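Local coordinates for protein dehydrogenase (Thermotoga maritima, PDB 3EZY) that catalyses the NAD(+)-dependent oxidation of myo-inositol to scyllo-inosose, and so probably serves in a pathway of myo-inositol degradation, at residues 152-157 against 237-242. Sequence-based numbering, arbitrary orientation.
Sequences SRDPAP and YDQRIE
With CG of Asp-238 anti to its backbone N (chi1 -166°) and the chain of Arg-153 extended from CG to NE, carboxylate and guanidinium rise side by side from neighbouring antiparallel strands, 145-153 and 238-245, in the mixed sheet of the Gfo/Idh/MocA C-terminal domain. Arg-153 and Asp-238 are an antiparallel hydrogen-bonded pair: Arg-153 N gives to Asp-238 O at 2.8 Å, and Asp-238 N to Arg-153 O at 3.0 Å. The guanidinium and carboxylate planes stand 87° apart, and Arg-153 NH1 reaches Asp-238 OD2 in a long salt bridge of 3.4 Å. Arg-240 instead takes the carboxylate side-on, NE to OD1 and NH2 to OD2; this shared carboxylate is likely to offset the repulsion between Arg-153 NH1 and Arg-240 NH2, 3.7 Å apart. The Tyr-235 hydroxyl hydrogen-bonds to both Asp-238 OD2 and Arg-153 NH1, Asp-228 pairs with Arg-153 NH2, and Glu-242 and Arg-249 of a second subunit extend the network across the interface. Where the strand pairing gives out, Pro-155 lays CD over one face of the Tyr-237 ring, a CH-pi contact 3.6 Å from the centroid; an alanine at Tyr-237 would probably leave Pro-155 without this surface and Tyr-281 without its edge-to-face partner. Beside the ring, a water near Gln-239 donates to Asp-154 OD1 at 2.8 Å.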
ATOM      1  N   SER A 152     -18.235   8.880   3.730  1.00 20.14           N
ATOM      2  CA  SER A 152     -18.073   9.356   5.108  1.00 21.11           C
ATOM      3  C   SER A 152     -18.932   8.551   6.028  1.00 20.62           C
ATOM      4  O   SER A 152     -20.172   8.667   5.999  1.00 20.34           O
ATOM      5  CB  SER A 152     -18.440  10.829   5.258  1.00 21.55           C
ATOM      6  OG  SER A 152     -17.533  11.622   4.497  1.00 24.35           O
ATOM      7  N   ARG A 153     -18.261   7.742   6.845  1.00 19.64           N
ATOM      8  CA  ARG A 153     -18.895   6.841   7.805  1.00 20.30           C
ATOM      9  C   ARG A 153     -18.285   7.095   9.197  1.00 20.80           C
ATOM     10  O   ARG A 153     -17.052   7.291   9.327  1.00 20.39           O
ATOM     11  CB  ARG A 153     -18.692   5.366   7.385  1.00 20.02           C
ATOM     12  CG  ARG A 153     -18.877   5.095   5.905  1.00 19.71           C
ATOM     13  CD  ARG A 153     -18.682   3.608   5.525  1.00 22.49           C
ATOM     14  NE  ARG A 153     -19.103   3.397   4.138  1.00 22.21           N
ATOM     15  CZ  ARG A 153     -18.446   2.691   3.233  1.00 22.95           C
ATOM     16  NH1 ARG A 153     -17.305   2.034   3.543  1.00 20.93           N
ATOM     17  NH2 ARG A 153     -18.946   2.638   2.001  1.00 21.98           N
ATOM     18  N   ASP A 154     -19.146   7.088  10.217  1.00 22.26           N
ATOM     19  CA  ASP A 154     -18.765   7.263  11.638  1.00 23.35           C
ATOM     20  C   ASP A 154     -18.696   5.892  12.309  1.00 22.88           C
ATOM     21  O   ASP A 154     -19.344   4.955  11.844  1.00 22.97           O
ATOM     22  CB  ASP A 154     -19.803   8.104  12.404  1.00 23.36           C
ATOM     23  CG  ASP A 154     -19.772   9.585  12.047  1.00 26.90           C
ATOM     24  OD1 ASP A 154     -18.743  10.102  11.537  1.00 29.25           O
ATOM     25  OD2 ASP A 154     -20.807  10.253  12.260  1.00 29.33           O
ATOM     26  N   PRO A 155     -17.894   5.761  13.381  1.00 23.29           N
ATOM     27  CA  PRO A 155     -17.861   4.465  14.088  1.00 24.59           C
ATOM     28  C   PRO A 155     -19.182   4.136  14.798  1.00 25.26           C
ATOM     29  O   PRO A 155     -19.533   2.949  14.900  1.00 26.22           O
ATOM     30  CB  PRO A 155     -16.727   4.615  15.123  1.00 24.51           C
ATOM     31  CG  PRO A 155     -16.251   6.053  15.020  1.00 24.49           C
ATOM     32  CD  PRO A 155     -16.713   6.595  13.692  1.00 23.82           C
ATOM     33  N   ALA A 156     -19.925   5.150  15.243  1.00 25.84           N
ATOM     34  CA  ALA A 156     -21.194   4.899  15.943  1.00 26.89           C
ATOM     35  C   ALA A 156     -22.198   6.008  15.708  1.00 28.16           C
ATOM     36  O   ALA A 156     -21.799   7.146  15.480  1.00 28.61           O
ATOM     37  CB  ALA A 156     -20.935   4.745  17.468  1.00 27.82           C
ATOM     38  N   PRO A 157     -23.509   5.686  15.769  1.00 28.88           N
ATOM     39  CA  PRO A 157     -24.534   6.729  15.720  1.00 29.21           C
ATOM     40  C   PRO A 157     -24.532   7.577  17.004  1.00 30.23           C
ATOM     41  O   PRO A 157     -24.096   7.080  18.056  1.00 30.31           O
ATOM     42  CB  PRO A 157     -25.855   5.949  15.589  1.00 29.18           C
ATOM     43  CG  PRO A 157     -25.482   4.452  15.470  1.00 30.75           C
ATOM     44  CD  PRO A 157     -24.055   4.316  15.890  1.00 28.90           C
ATOM     45  N   TYR A 237     -13.561   5.572  11.831  1.00 19.07           N
ATOM     46  CA  TYR A 237     -13.908   6.539  10.784  1.00 19.38           C
ATOM     47  C   TYR A 237     -13.497   6.042   9.416  1.00 19.54           C
ATOM     48  O   TYR A 237     -12.429   5.445   9.259  1.00 19.70           O
ATOM     49  CB  TYR A 237     -13.228   7.857  11.032  1.00 20.05           C
ATOM     50  CG  TYR A 237     -13.779   8.560  12.241  1.00 19.89           C
ATOM     51  CD1 TYR A 237     -14.932   9.349  12.141  1.00 23.25           C
ATOM     52  CD2 TYR A 237     -13.179   8.423  13.477  1.00 17.93           C
ATOM     53  CE1 TYR A 237     -15.466  10.001  13.297  1.00 23.69           C
ATOM     54  CE2 TYR A 237     -13.692   9.115  14.627  1.00 19.80           C
ATOM     55  CZ  TYR A 237     -14.844   9.869  14.511  1.00 21.64           C
ATOM     56  OH  TYR A 237     -15.373  10.528  15.618  1.00 25.00           O
ATOM     57  N   ASP A 238     -14.342   6.296   8.422  1.00 19.93           N
ATOM     58  CA  ASP A 238     -13.987   6.075   7.039  1.00 19.66           C
ATOM     59  C   ASP A 238     -14.416   7.310   6.308  1.00 20.48           C
ATOM     60  O   ASP A 238     -15.608   7.466   6.016  1.00 20.91           O
ATOM     61  CB  ASP A 238     -14.740   4.878   6.459  1.00 18.95           C
ATOM     62  CG  ASP A 238     -14.144   4.406   5.142  1.00 20.34           C
ATOM     63  OD1 ASP A 238     -13.442   5.194   4.473  1.00 18.43           O
ATOM     64  OD2 ASP A 238     -14.391   3.247   4.761  1.00 20.96           O
ATOM     65  N   GLN A 239     -13.457   8.172   5.989  1.00 19.54           N
ATOM     66  CA  GLN A 239     -13.749   9.376   5.292  1.00 19.58           C
ATOM     67  C   GLN A 239     -12.766   9.531   4.127  1.00 19.89           C
ATOM     68  O   GLN A 239     -11.618   9.947   4.319  1.00 21.20           O
ATOM     69  CB  GLN A 239     -13.624  10.550   6.258  1.00 19.26           C
ATOM     70  CG  GLN A 239     -14.688  10.481   7.345  1.00 22.41           C
ATOM     71  CD  GLN A 239     -14.502  11.508   8.423  1.00 26.91           C
ATOM     72  OE1 GLN A 239     -13.442  12.088   8.561  1.00 31.19           O
ATOM     73  NE2 GLN A 239     -15.547  11.768   9.163  1.00 27.70           N
ATOM     74  N   ARG A 240     -13.189   9.107   2.938  1.00 18.32           N
ATOM     75  CA  ARG A 240     -12.311   9.162   1.795  1.00 18.04           C
ATOM     76  C   ARG A 240     -12.836  10.128   0.789  1.00 18.76           C
ATOM     77  O   ARG A 240     -14.026  10.322   0.682  1.00 18.92           O
ATOM     78  CB  ARG A 240     -12.171   7.779   1.144  1.00 17.81           C
ATOM     79  CG  ARG A 240     -11.269   6.820   1.954  1.00 19.16           C
ATOM     80  CD  ARG A 240     -11.345   5.439   1.381  1.00 18.26           C
ATOM     81  NE  ARG A 240     -12.545   4.771   1.866  1.00 18.93           N
ATOM     82  CZ  ARG A 240     -13.323   3.966   1.145  1.00 20.26           C
ATOM     83  NH1 ARG A 240     -13.076   3.782  -0.127  1.00 18.94           N
ATOM     84  NH2 ARG A 240     -14.388   3.369   1.688  1.00 20.27           N
ATOM     85  N   ILE A 241     -11.937  10.723   0.010  1.00 19.79           N
ATOM     86  CA  ILE A 241     -12.377  11.565  -1.104  1.00 19.62           C
ATOM     87  C   ILE A 241     -11.602  11.158  -2.350  1.00 20.09           C
ATOM     88  O   ILE A 241     -10.390  10.952  -2.292  1.00 18.00           O
ATOM     89  CB  ILE A 241     -12.094  13.073  -0.834  1.00 20.69           C
ATOM     90  CG1 ILE A 241     -12.896  13.538   0.393  1.00 20.45           C
ATOM     91  CG2 ILE A 241     -12.424  13.878  -2.125  1.00 20.92           C
ATOM     92  CD1 ILE A 241     -12.535  15.000   0.949  1.00 22.82           C
ATOM     93  N   GLU A 242     -12.302  11.007  -3.469  1.00 19.68           N
ATOM     94  CA  GLU A 242     -11.622  10.824  -4.732  1.00 19.70           C
ATOM     95  C   GLU A 242     -12.184  11.794  -5.776  1.00 18.96           C
ATOM     96  O   GLU A 242     -13.406  12.046  -5.841  1.00 19.00           O
ATOM     97  CB  GLU A 242     -11.768   9.354  -5.203  1.00 20.52           C
ATOM     98  CG  GLU A 242     -11.308   9.149  -6.597  1.00 23.94           C
ATOM     99  CD  GLU A 242     -11.786   7.817  -7.153  1.00 26.82           C
ATOM    100  OE1 GLU A 242     -12.028   6.893  -6.332  1.00 25.03           O
ATOM    101  OE2 GLU A 242     -11.917   7.737  -8.386  1.00 25.46           O
TER
HETATM  102  O   HOH W   1     -15.116  11.915   3.496  1.00 26.52           O
HETATM  103  O   HOH W   2     -17.689  10.457   8.942  1.00 30.33           O